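Local coordinates for maltose/maltodextrin-binding protein (Thermus thermophilus, PDB 2GH9) that binds maltotriose and probably captures related maltodextrins for uptake, as periplasmic solute-binding proteins do, at residues L48-G53 and A73-P78; A86-L91 and G103-L108; T183-G188 and G342-P347. One frame throughout, in Å; residues are numbered along the deposited sequence.

Contact 1 of 3, residues L48-G53 and A73-P78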
loop_
_atom_site.group_PDB
_atom_site.type_symbol
_atom_site.label_atom_id
_atom_site.label_comp_id
_atom_site.label_asym_id
_atom_site.label_seq_id
_atom_site.Cartn_x
_atom_site.Cartn_y
_atom_site.Cartn_z
ATOM N N LEU A 48 18.449 -9.220 -5.092
ATOM C CA LEU A 48 19.346 -10.318 -5.442
ATOM C C LEU A 48 19.870 -10.214 -6.879
ATOM O O LEU A 48 21.059 -10.416 -7.125
ATOM C CB LEU A 48 18.666 -11.677 -5.234
ATOM C CG LEU A 48 18.339 -12.125 -3.811
ATOM C CD1 LEU A 48 17.827 -13.577 -3.832
ATOM C CD2 LEU A 48 19.538 -11.987 -2.876
ATOM N N GLY A 49 18.991 -9.895 -7.826
ATOM C CA GLY A 49 19.389 -9.803 -9.232
ATOM C C GLY A 49 20.208 -8.578 -9.637
ATOM O O GLY A 49 21.024 -8.656 -10.544
ATOM N N ALA A 50 19.996 -7.443 -8.982
ATOM C CA ALA A 50 20.567 -6.192 -9.464
ATOM C C ALA A 50 22.094 -6.272 -9.594
ATOM O O ALA A 50 22.642 -5.978 -10.663
ATOM C CB ALA A 50 20.146 -5.014 -8.572
ATOM N N PRO A 51 22.781 -6.680 -8.516
ATOM C CA PRO A 51 24.245 -6.721 -8.550
ATOM C C PRO A 51 24.829 -7.810 -9.435
ATOM O O PRO A 51 26.023 -7.798 -9.679
ATOM C CB PRO A 51 24.637 -6.950 -7.081
ATOM C CG PRO A 51 23.383 -6.838 -6.296
ATOM C CD PRO A 51 22.252 -7.101 -7.212
ATOM N N GLN A 52 23.995 -8.739 -9.903
ATOM C CA GLN A 52 24.406 -9.786 -10.840
ATOM C C GLN A 52 24.122 -9.461 -12.310
ATOM O O GLN A 52 24.351 -10.292 -13.164
ATOM C CB GLN A 52 23.721 -11.100 -10.464
ATOM C CG GLN A 52 24.258 -11.690 -9.167
ATOM C CD GLN A 52 23.510 -12.923 -8.725
ATOM O OE1 GLN A 52 23.967 -14.064 -8.936
ATOM N NE2 GLN A 52 22.347 -12.718 -8.111
ATOM N N GLY A 53 23.634 -8.259 -12.610
ATOM C CA GLY A 53 23.235 -7.902 -13.975
ATOM C C GLY A 53 21.906 -8.490 -14.445
ATOM O O GLY A 53 21.609 -8.480 -15.653
ATOM N N ALA A 73 21.270 -2.536 0.113
ATOM C CA ALA A 73 21.767 -3.538 -0.825
ATOM C C ALA A 73 22.505 -2.882 -1.988
ATOM O O ALA A 73 23.000 -3.564 -2.885
ATOM C CB ALA A 73 20.623 -4.409 -1.352
ATOM N N GLY A 74 22.554 -1.562 -1.983
ATOM C CA GLY A 74 23.285 -0.801 -2.990
ATOM C C GLY A 74 22.603 -0.787 -4.341
ATOM O O GLY A 74 23.205 -0.355 -5.323
ATOM N N VAL A 75 21.334 -1.215 -4.408
ATOM C CA VAL A 75 20.723 -1.504 -5.715
ATOM C C VAL A 75 19.962 -0.351 -6.326
ATOM O O VAL A 75 19.518 -0.459 -7.474
ATOM C CB VAL A 75 19.817 -2.775 -5.679
ATOM C CG1 VAL A 75 20.670 -3.993 -5.339
ATOM C CG2 VAL A 75 18.603 -2.599 -4.714
ATOM N N LEU A 76 19.819 0.743 -5.575
ATOM C CA LEU A 76 19.058 1.924 -6.018
ATOM C C LEU A 76 19.999 3.022 -6.496
ATOM O O LEU A 76 20.968 3.354 -5.822
ATOM C CB LEU A 76 18.194 2.503 -4.881
ATOM C CG LEU A 76 17.074 1.638 -4.271
ATOM C CD1 LEU A 76 16.224 2.459 -3.297
ATOM C CD2 LEU A 76 16.227 0.971 -5.327
ATOM N N GLU A 77 19.700 3.581 -7.664
ATOM C CA GLU A 77 20.401 4.763 -8.160
ATOM C C GLU A 77 19.869 6.017 -7.444
ATOM O O GLU A 77 18.658 6.314 -7.485
ATOM C CB GLU A 77 20.279 4.860 -9.695
ATOM C CG GLU A 77 20.891 6.119 -10.363
ATOM C CD GLU A 77 22.429 6.200 -10.311
ATOM O OE1 GLU A 77 23.087 5.246 -9.865
ATOM O OE2 GLU A 77 22.976 7.233 -10.745
ATOM N N PRO A 78 20.765 6.760 -6.756
ATOM C CA PRO A 78 20.391 8.100 -6.283
ATOM C C PRO A 78 19.943 8.985 -7.452
ATOM O O PRO A 78 20.632 9.045 -8.470
ATOM C CB PRO A 78 21.692 8.631 -5.674
ATOM C CG PRO A 78 22.442 7.411 -5.298
ATOM C CD PRO A 78 22.150 6.426 -6.389
#

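Contact 2 of 3, residues A86-L91 and G103-L108. Unlike the reference sequence in segment 86-91: Ala86 (reference Thr).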
loop_
_atom_site.group_PDB
_atom_site.type_symbol
_atom_site.label_atom_id
_atom_site.label_comp_id
_atom_site.label_asym_id
_atom_site.label_seq_id
_atom_site.Cartn_x
_atom_site.Cartn_y
_atom_site.Cartn_z
ATOM N N ALA A 86 12.544 22.825 -8.882
ATOM C CA ALA A 86 11.159 23.050 -9.244
ATOM C C ALA A 86 10.365 21.751 -9.138
ATOM O O ALA A 86 9.277 21.736 -8.577
ATOM C CB ALA A 86 11.055 23.614 -10.646
ATOM N N TYR A 87 10.908 20.671 -9.691
ATOM C CA TYR A 87 10.248 19.367 -9.591
ATOM C C TYR A 87 10.094 19.007 -8.109
ATOM O O TYR A 87 8.989 18.752 -7.655
ATOM C CB TYR A 87 11.011 18.285 -10.371
ATOM C CG TYR A 87 10.629 16.873 -9.980
ATOM C CD1 TYR A 87 9.452 16.295 -10.434
ATOM C CD2 TYR A 87 11.451 16.117 -9.152
ATOM C CE1 TYR A 87 9.102 14.993 -10.066
ATOM C CE2 TYR A 87 11.110 14.817 -8.781
ATOM C CZ TYR A 87 9.932 14.266 -9.227
ATOM O OH TYR A 87 9.607 12.974 -8.838
ATOM N N LEU A 88 11.192 19.050 -7.359
ATOM C CA LEU A 88 11.188 18.716 -5.927
ATOM C C LEU A 88 10.249 19.569 -5.076
ATOM O O LEU A 88 9.516 19.030 -4.237
ATOM C CB LEU A 88 12.617 18.768 -5.362
ATOM C CG LEU A 88 13.535 17.682 -5.927
ATOM C CD1 LEU A 88 15.009 17.935 -5.550
ATOM C CD2 LEU A 88 13.060 16.274 -5.492
ATOM N N ALA A 89 10.242 20.884 -5.317
ATOM C CA ALA A 89 9.356 21.829 -4.602
ATOM C C ALA A 89 7.875 21.521 -4.759
ATOM O O ALA A 89 7.061 21.843 -3.875
ATOM C CB ALA A 89 9.629 23.299 -5.061
ATOM N N ASP A 90 7.509 20.938 -5.896
ATOM C CA ASP A 90 6.108 20.624 -6.151
ATOM C C ASP A 90 5.643 19.321 -5.463
ATOM O O ASP A 90 4.449 19.047 -5.393
ATOM C CB ASP A 90 5.855 20.549 -7.655
ATOM C CG ASP A 90 4.493 20.030 -7.979
ATOM O OD1 ASP A 90 3.504 20.709 -7.616
ATOM O OD2 ASP A 90 4.399 18.932 -8.596
ATOM N N LEU A 91 6.585 18.538 -4.964
ATOM C CA LEU A 91 6.259 17.280 -4.270
ATOM C C LEU A 91 5.824 17.515 -2.820
ATOM O O LEU A 91 6.393 18.348 -2.109
ATOM C CB LEU A 91 7.464 16.328 -4.267
ATOM C CG LEU A 91 8.092 15.886 -5.596
ATOM C CD1 LEU A 91 9.342 15.046 -5.334
ATOM C CD2 LEU A 91 7.118 15.117 -6.460
ATOM N N GLY A 103 20.050 10.488 3.855
ATOM C CA GLY A 103 20.047 11.882 3.406
ATOM C C GLY A 103 19.932 12.104 1.901
ATOM O O GLY A 103 20.098 13.233 1.423
ATOM N N ARG A 104 19.632 11.047 1.149
ATOM C CA ARG A 104 19.529 11.151 -0.294
ATOM C C ARG A 104 18.180 10.686 -0.810
ATOM O O ARG A 104 17.560 9.775 -0.247
ATOM C CB ARG A 104 20.609 10.306 -0.943
ATOM C CG ARG A 104 22.008 10.702 -0.518
ATOM C CD ARG A 104 23.005 10.088 -1.431
ATOM N NE ARG A 104 24.325 10.054 -0.820
ATOM C CZ ARG A 104 25.427 9.671 -1.459
ATOM N NH1 ARG A 104 25.367 9.289 -2.742
ATOM N NH2 ARG A 104 26.592 9.669 -0.806
ATOM N N LEU A 105 17.749 11.311 -1.897
ATOM C CA LEU A 105 16.548 10.893 -2.610
ATOM C C LEU A 105 16.872 9.648 -3.453
ATOM O O LEU A 105 17.738 9.692 -4.324
ATOM C CB LEU A 105 16.033 12.027 -3.479
ATOM C CG LEU A 105 14.618 11.844 -4.025
ATOM C CD1 LEU A 105 13.574 11.913 -2.921
ATOM C CD2 LEU A 105 14.351 12.895 -5.099
ATOM N N MET A 106 16.171 8.543 -3.174
ATOM C CA MET A 106 16.478 7.235 -3.749
ATOM C C MET A 106 15.459 6.737 -4.802
ATOM O O MET A 106 15.535 5.608 -5.280
ATOM C CB MET A 106 16.651 6.222 -2.617
ATOM C CG MET A 106 17.759 6.610 -1.578
ATOM S SD MET A 106 19.370 6.987 -2.369
ATOM C CE MET A 106 19.777 5.407 -3.103
ATOM N N GLY A 107 14.531 7.600 -5.175
ATOM C CA GLY A 107 13.571 7.298 -6.234
ATOM C C GLY A 107 12.710 8.513 -6.462
ATOM O O GLY A 107 12.830 9.509 -5.754
ATOM N N LEU A 108 11.876 8.457 -7.485
ATOM C CA LEU A 108 10.982 9.572 -7.815
ATOM C C LEU A 108 9.608 9.252 -7.260
ATOM O O LEU A 108 8.974 8.332 -7.770
ATOM C CB LEU A 108 10.875 9.761 -9.322
ATOM C CG LEU A 108 12.189 9.953 -10.085
ATOM C CD1 LEU A 108 11.879 10.156 -11.557
ATOM C CD2 LEU A 108 12.964 11.113 -9.512
#

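Contact 3 of 3, residues T183-G188 and G342-P347. With GLC (alpha-D-glucopyranose), chain B.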
loop_
_atom_site.group_PDB
_atom_site.type_symbol
_atom_site.label_atom_id
_atom_site.label_comp_id
_atom_site.label_asym_id
_atom_site.label_seq_id
_atom_site.Cartn_x
_atom_site.Cartn_y
_atom_site.Cartn_z
ATOM N N THR A 183 14.201 -1.220 17.928
ATOM C CA THR A 183 14.220 -2.067 19.120
ATOM C C THR A 183 12.916 -1.979 19.927
ATOM O O THR A 183 12.662 -2.844 20.784
ATOM C CB THR A 183 15.406 -1.716 20.053
ATOM O OG1 THR A 183 15.149 -0.474 20.736
ATOM C CG2 THR A 183 16.716 -1.631 19.256
ATOM N N LYS A 184 12.100 -0.956 19.646
ATOM C CA LYS A 184 10.844 -0.716 20.372
ATOM C C LYS A 184 9.584 -0.854 19.496
ATOM O O LYS A 184 9.074 0.137 18.961
ATOM C CB LYS A 184 10.878 0.677 21.002
ATOM C CG LYS A 184 11.880 0.833 22.168
ATOM C CD LYS A 184 12.078 2.327 22.500
ATOM C CE LYS A 184 13.240 2.556 23.467
ATOM N NZ LYS A 184 13.837 3.920 23.274
ATOM N N LEU A 185 9.081 -2.080 19.360
ATOM C CA LEU A 185 7.831 -2.304 18.637
ATOM C C LEU A 185 6.683 -1.641 19.383
ATOM O O LEU A 185 6.744 -1.491 20.605
ATOM C CB LEU A 185 7.499 -3.787 18.502
ATOM C CG LEU A 185 8.184 -4.668 17.462
ATOM C CD1 LEU A 185 7.604 -6.069 17.581
ATOM C CD2 LEU A 185 8.018 -4.143 16.047
ATOM N N LEU A 186 5.650 -1.247 18.633
ATOM C CA LEU A 186 4.404 -0.738 19.204
ATOM C C LEU A 186 3.201 -1.627 18.878
ATOM O O LEU A 186 2.092 -1.357 19.343
ATOM C CB LEU A 186 4.144 0.697 18.729
ATOM C CG LEU A 186 5.089 1.733 19.328
ATOM C CD1 LEU A 186 4.841 3.100 18.742
ATOM C CD2 LEU A 186 4.956 1.745 20.858
ATOM N N ILE A 187 3.434 -2.703 18.126
ATOM C CA ILE A 187 2.355 -3.575 17.659
ATOM C C ILE A 187 2.234 -4.884 18.452
ATOM O O ILE A 187 1.437 -5.745 18.110
ATOM C CB ILE A 187 2.471 -3.849 16.131
ATOM C CG1 ILE A 187 3.820 -4.478 15.774
ATOM C CG2 ILE A 187 2.248 -2.527 15.351
ATOM C CD1 ILE A 187 3.796 -5.310 14.459
ATOM N N GLY A 188 3.042 -5.025 19.507
ATOM C CA GLY A 188 2.948 -6.156 20.423
ATOM C C GLY A 188 2.234 -5.747 21.700
ATOM O O GLY A 188 1.567 -4.697 21.754
ATOM N N GLY A 342 11.432 -4.655 6.652
ATOM C CA GLY A 342 11.402 -5.928 5.914
ATOM C C GLY A 342 11.324 -7.176 6.797
ATOM O O GLY A 342 10.751 -8.201 6.401
ATOM N N LYS A 343 11.906 -7.077 7.992
ATOM C CA LYS A 343 11.868 -8.149 8.999
ATOM C C LYS A 343 10.512 -8.291 9.709
ATOM O O LYS A 343 10.182 -9.375 10.192
ATOM C CB LYS A 343 12.963 -7.930 10.062
ATOM C CG LYS A 343 14.373 -8.372 9.650
ATOM C CD LYS A 343 15.225 -7.209 9.155
ATOM C CE LYS A 343 16.736 -7.516 9.245
ATOM N NZ LYS A 343 17.549 -6.356 8.727
ATOM N N VAL A 344 9.729 -7.217 9.776
ATOM C CA VAL A 344 8.489 -7.208 10.589
ATOM C C VAL A 344 7.301 -7.908 9.920
ATOM O O VAL A 344 6.571 -8.640 10.573
ATOM C CB VAL A 344 8.113 -5.779 11.007
ATOM C CG1 VAL A 344 6.754 -5.759 11.756
ATOM C CG2 VAL A 344 9.215 -5.188 11.899
ATOM N N TRP A 345 7.131 -7.706 8.616
ATOM C CA TRP A 345 5.930 -8.154 7.909
ATOM C C TRP A 345 5.660 -9.657 8.042
ATOM O O TRP A 345 4.509 -10.085 8.191
ATOM C CB TRP A 345 6.031 -7.808 6.415
ATOM C CG TRP A 345 6.168 -6.347 6.063
ATOM C CD1 TRP A 345 7.198 -5.768 5.380
ATOM C CD2 TRP A 345 5.211 -5.293 6.301
ATOM N NE1 TRP A 345 6.963 -4.441 5.202
ATOM C CE2 TRP A 345 5.753 -4.113 5.751
ATOM C CE3 TRP A 345 3.960 -5.236 6.924
ATOM C CZ2 TRP A 345 5.089 -2.885 5.805
ATOM C CZ3 TRP A 345 3.312 -4.023 6.992
ATOM C CH2 TRP A 345 3.878 -2.855 6.428
ATOM N N GLY A 346 6.708 -10.464 7.936
ATOM C CA GLY A 346 6.546 -11.922 7.975
ATOM C C GLY A 346 5.950 -12.424 9.288
ATOM O O GLY A 346 4.856 -13.000 9.282
ATOM N N PRO A 347 6.663 -12.220 10.414
ATOM C CA PRO A 347 6.131 -12.626 11.726
ATOM C C PRO A 347 4.822 -11.922 12.103
ATOM O O PRO A 347 3.985 -12.518 12.791
ATOM C CB PRO A 347 7.244 -12.225 12.696
ATOM C CG PRO A 347 8.491 -12.160 11.848
ATOM C CD PRO A 347 8.008 -11.636 10.531
HETATM C C1 GLC B . 2.818 -3.633 1.981
HETATM C C2 GLC B . 4.303 -3.330 1.909
HETATM C C3 GLC B . 5.086 -4.589 1.575
HETATM C C4 GLC B . 4.720 -5.685 2.568
HETATM C C5 GLC B . 3.205 -5.930 2.635
HETATM C C6 GLC B . 2.794 -6.937 3.721
HETATM O O2 GLC B . 4.559 -2.311 0.924
HETATM O O3 GLC B . 6.483 -4.321 1.631
HETATM O O4 GLC B . 5.409 -6.872 2.178
HETATM O O5 GLC B . 2.537 -4.697 2.914
HETATM O O6 GLC B . 1.493 -7.450 3.414
#

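Contact 1 of 3, residues L48-G53 and A73-P78
Two Schellman-type helix ends meet where Ala50 and Pro51 pack on Val75, a compact example of how chain turns can be joined largely through one aliphatic side chain. The methyl CB of Ala50 presses against CG1 of Val75 at 3.4 Å, tighter than usual for two carbons, and also lies 3.7 Å from Val75 CB. The same valine methyl is 4.0 Å from Pro51 CD, the two side chains lying at a slant. Held beside the backbone N of Val75 (chi1 -63°), CG1 faces both Ala50 and Pro51. In the periplasmic binding protein fold the join lies between the end of helix 39-49 and the loop leaving helix 67-72. Gly53 and Gly74, both with positive phi, turn the chain at the two ends. Gln52 folds its amide back onto the last helical turn: Gln52 NE2 donates to Leu48 O at 2.8 Å, in the plane of the amide but well above that of the carbonyl. Met70 and Phe46 pack on Val75 as well, while Ala50 also touches Asn274 and Tyr276. Backbone bonds from Val75 to Ala275 and from Glu77 to Val273 tie the loop to strand 265-273 and the residues after it.

Contact 2 of 3, residues A86-L91 and G103-L108
Tyr87 meets Leu108 and Leu88 meets Leu105 where the short helix 85-90 packs on strand 104-113 of the larger sheet, an instance of helix-on-sheet packing made through two separate pairs of side chains. In the first pair the phenol oxygen leads: Tyr87 OH lies 3.5 Å from Leu108 CB and 3.8 Å from Leu108 CA, so the hydroxyl end sits nearest the root of the leucine, with the tip methyl CD2 only a little farther, 3.9 Å from Tyr87 OH. The two side chains cross at about a right angle, and the ring carbon Tyr87 CE2 comes within 4.2 Å of Leu108 CD2. Tyr87 swings its ring away from its backbone N (chi1 163°), which carries the hydroxyl across to the strand. In the second pair only methyls touch, Leu88 CD2 and Leu105 CD2 at 3.6 Å, as the side chains slide past each other in opposite directions.

A second shell surrounds these groups. Pro109 and Val291 pack on Tyr87, whereas Leu108 is flanked by Val79, Val83 and Ala287; backbone bonds from Leu105 to Val79 and from Leu108 to Val271 fix the strand. The helix is held at both ends. Near its start, Tyr87 N is hydrogen-bonded to Thr84 OG1; near its finish, the carboxylate of Asp90 divides its oxygens, OD2 bonding Ser309 OG and OD1 accepting the backbone N of Ser311.

Contact 3 of 3, residues T183-G188 and G342-P347
Val344 turns CG1 directly opposite its backbone N (chi1 175°), and Ile187 tucks CG1 into the cramped space flanked by its N and its carbonyl carbon (chi1 58°); the two branches then meet end on. Their tips, Ile187 CD1 and Val344 CG1, are 4.0 Å apart. The other methyl of the valine, Val344 CG2, takes a looser neighbour in Leu185 CD2 at 4.4 Å. One residue of helix 341-357 thus receives two side chains of the loop 183-188, one on each branch, in an apolar contact without a hydrogen bond between the segments. Phe172 and Val171 pack on both Leu185 and Val344, Ile374 closes on Leu185, and Phe163 on Ile187.

Trp345, the next residue, starts off away from the loop, although its indole curls partly back, and a glucose unit of the bound glycan lies over one face of the ring. The glucose C4 stands 3.5 Å above the ring plane, displaced toward its border; C6 of the sugar is 3.8 Å from Trp345 CE3, while its C2 reaches to 4.0 Å from Trp345 CZ2. Trp345 NE1 is weakly hydrogen-bonded to Asp65 OD2, whose other oxygen, OD1, bonds the same glucose, so this carboxylate touches both the sugar and the aromatic beneath it. Asp155 and Trp66 add further hydrogen bonds to that glucose. A helix with an apolar side set on its own protein and an aromatic face presented to the sugar is in keeping with the carbohydrate site of maltodextrin-binding proteins.

No hydrogen bond links the paired segments in any contact; between them contacts 1 and 3 are wholly aliphatic, whereas in contact 2 a tyrosine hydroxyl abuts a leucine. Contacts 1 and 3 are largely buried, although Pro51 at the edge of contact 1 is exposed; contact 2 is only partly buried. Contacts 1 and 2 touch through Met106, whose CE packs on Leu76 O at 3.6 Å, and both are tied by backbone bonds to strand 265-273. Contact 3 stands apart, its nearest atoms about 10 Å from contact 1 and about 15 Å from contact 2. It joins parts of the chain more than 150 residues apart, and it alone includes a residue of the glycan pocket.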